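Local coordinates for protein complement C1r subcomponent (Homo sapiens, PDB 6F1D) that is a serine protease of the complement C1 complex that cleaves and activates C1s, here represented by its second CUB domain, which binds calcium, at residues Glu53-Pro56 / Glu57-Cys60. Numbering follows the deposited sequence.
Sequences EDHP and EVPC. Unlike the reference sequence in segment 53-56: Glu53 (reference Asp), Pro56 (reference Gln). Unlike the reference sequence in segment 57-60: Glu57 (reference Gln), Pro59 (reference His). With CA (calcium ion), chain B.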
ATOM      1  N   GLU A  53      -0.628 -11.688   4.762  1.00 17.54           N
ATOM      2  CA  GLU A  53      -0.317 -12.805   5.646  1.00 20.94           C
ATOM      3  C   GLU A  53       0.404 -12.293   6.901  1.00 20.84           C
ATOM      4  O   GLU A  53       1.277 -11.408   6.807  1.00 20.16           O
ATOM      5  CB  GLU A  53       0.543 -13.822   4.865  1.00 20.02           C
ATOM      6  CG  GLU A  53       0.980 -15.080   5.668  1.00 21.02           C
ATOM      7  CD  GLU A  53       1.994 -15.927   4.905  1.00 27.31           C
ATOM      8  OE1 GLU A  53       2.146 -17.128   5.217  1.00 25.21           O
ATOM      9  OE2 GLU A  53       2.673 -15.393   4.008  1.00 27.14           O
ATOM     10  N   ASP A  54       0.012 -12.790   8.075  1.00 20.67           N
ATOM     11  CA  ASP A  54       0.624 -12.324   9.328  1.00 22.44           C
ATOM     12  C   ASP A  54       1.052 -13.501  10.203  1.00 23.23           C
ATOM     13  O   ASP A  54       1.075 -14.658   9.777  1.00 26.25           O
ATOM     14  CB  ASP A  54      -0.308 -11.390  10.124  1.00 26.62           C
ATOM     15  CG  ASP A  54      -1.542 -12.097  10.624  1.00 33.75           C
ATOM     16  OD1 ASP A  54      -1.753 -13.282  10.252  1.00 37.00           O
ATOM     17  OD2 ASP A  54      -2.329 -11.469  11.381  1.00 45.62           O
ATOM     18  N   HIS A  55       1.338 -13.212  11.484  1.00 24.50           N
ATOM     19  CA  HIS A  55       1.903 -14.177  12.441  1.00 26.59           C
ATOM     20  C   HIS A  55       1.359 -13.839  13.820  1.00 28.48           C
ATOM     21  O   HIS A  55       1.217 -12.652  14.140  1.00 33.03           O
ATOM     22  CB  HIS A  55       3.437 -14.075  12.441  1.00 26.41           C
ATOM     23  CG  HIS A  55       4.123 -15.103  13.280  1.00 28.65           C
ATOM     24  ND1 HIS A  55       4.162 -15.029  14.651  1.00 34.00           N
ATOM     25  CD2 HIS A  55       4.795 -16.230  12.942  1.00 31.35           C
ATOM     26  CE1 HIS A  55       4.818 -16.072  15.128  1.00 38.33           C
ATOM     27  NE2 HIS A  55       5.213 -16.816  14.112  1.00 34.33           N
ATOM     28  N   PRO A  56       1.059 -14.835  14.653  1.00 34.11           N
ATOM     29  CA  PRO A  56       0.435 -14.545  15.960  1.00 36.67           C
ATOM     30  C   PRO A  56       1.311 -13.778  16.948  1.00 45.23           C
ATOM     31  O   PRO A  56       0.760 -13.225  17.909  1.00 44.10           O
ATOM     32  CB  PRO A  56       0.111 -15.936  16.515  1.00 39.02           C
ATOM     33  CG  PRO A  56       0.160 -16.864  15.370  1.00 41.11           C
ATOM     34  CD  PRO A  56       1.135 -16.276  14.374  1.00 40.30           C
ATOM     35  N   GLU A  57       2.634 -13.759  16.794  1.00 44.59           N
ATOM     36  CA  GLU A  57       3.480 -13.187  17.852  1.00 42.76           C
ATOM     37  C   GLU A  57       4.490 -12.194  17.324  1.00 43.43           C
ATOM     38  O   GLU A  57       4.745 -11.176  17.971  1.00 44.03           O
ATOM     39  CB  GLU A  57       4.222 -14.285  18.610  1.00 53.41           C
ATOM     40  CG  GLU A  57       3.309 -15.253  19.342  1.00 68.31           C
ATOM     41  CD  GLU A  57       3.475 -16.678  18.856  1.00 78.72           C
ATOM     42  OE1 GLU A  57       4.554 -16.983  18.301  1.00 82.64           O
ATOM     43  OE2 GLU A  57       2.533 -17.491  19.020  1.00 83.84           O
ATOM     44  N   VAL A  58       5.075 -12.480  16.175  1.00 31.58           N
ATOM     45  CA  VAL A  58       6.043 -11.593  15.538  1.00 32.80           C
ATOM     46  C   VAL A  58       5.283 -10.564  14.716  1.00 30.50           C
ATOM     47  O   VAL A  58       4.375 -10.941  13.973  1.00 29.45           O
ATOM     48  CB  VAL A  58       6.967 -12.396  14.646  1.00 29.40           C
ATOM     49  CG1 VAL A  58       7.994 -11.488  14.033  1.00 32.19           C
ATOM     50  CG2 VAL A  58       7.610 -13.517  15.437  1.00 35.56           C
ATOM     51  N   PRO A  59       5.634  -9.281  14.790  1.00 32.46           N
ATOM     52  CA  PRO A  59       5.051  -8.293  13.860  1.00 27.09           C
ATOM     53  C   PRO A  59       5.538  -8.502  12.431  1.00 34.28           C
ATOM     54  O   PRO A  59       6.746  -8.478  12.161  1.00 31.74           O
ATOM     55  CB  PRO A  59       5.525  -6.947  14.426  1.00 32.80           C
ATOM     56  CG  PRO A  59       6.585  -7.272  15.426  1.00 40.62           C
ATOM     57  CD  PRO A  59       6.349  -8.661  15.913  1.00 39.48           C
ATOM     58  N   CYS A  60       4.580  -8.726  11.522  1.00 27.24           N
ATOM     59  CA  CYS A  60       4.758  -8.802  10.074  1.00 27.63           C
ATOM     60  C   CYS A  60       6.058  -9.484   9.614  1.00 20.17           C
ATOM     61  O   CYS A  60       6.804  -8.908   8.816  1.00 23.34           O
ATOM     62  CB  CYS A  60       4.629  -7.416   9.454  1.00 33.54           C
ATOM     63  SG  CYS A  60       2.991  -6.597   9.831  1.00 54.98           S
TER
HETATM   64 CA    CA B 300       3.367 -14.681   1.904  1.00 21.35          CA
HETATM   65  O   HOH W   1       2.075 -10.329  12.335  1.00 24.43           O
HETATM   66  O   HOH W   2       3.853 -14.318  -0.338  1.00 19.31           O
HETATM   67  O   HOH W   3       0.992 -14.864   1.025  1.00 19.73           O
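Within the surface loop between strands 40-46 and 64-69 of this CUB domain, the stretch from Glu53 to Cys60 runs from a calcium ligand to a disulfide cysteine and turns about the imidazole of His55 and the backbone of Glu57 and Val58. With CG of His55 anti to its own N (chi1 -174°), the ring is carried toward the returning chain, its ND1 edge toward Glu57 N, and ND1 accepts a hydrogen bond from Glu57 N at 2.9 Å, nearly straight and close to the ring plane. Val58 CG2 lies over one ring face, 4.0 Å from the centroid, a CH-pi contact; CD of Pro56 lies against the opposite face. Inside the turn, water 1 receives His55 N and Cys60 N, each at 3.1 Å, and donates to Val58 O at 2.9 Å. At the two ends of this stretch, Glu53 OE2 binds calcium at 2.3 Å with Asp63, Asp100 and Ser102, while Cys60 is disulfide-bonded to Cys78. Replacing His55 by alanine would remove the ring, probably leaving Glu57 N without its acceptor and Val58 CG2 without the face it lies on. With ND1 as acceptor, the imidazole probably carries no proton at that nitrogen here; one there would probably oppose the bond from Glu57 N.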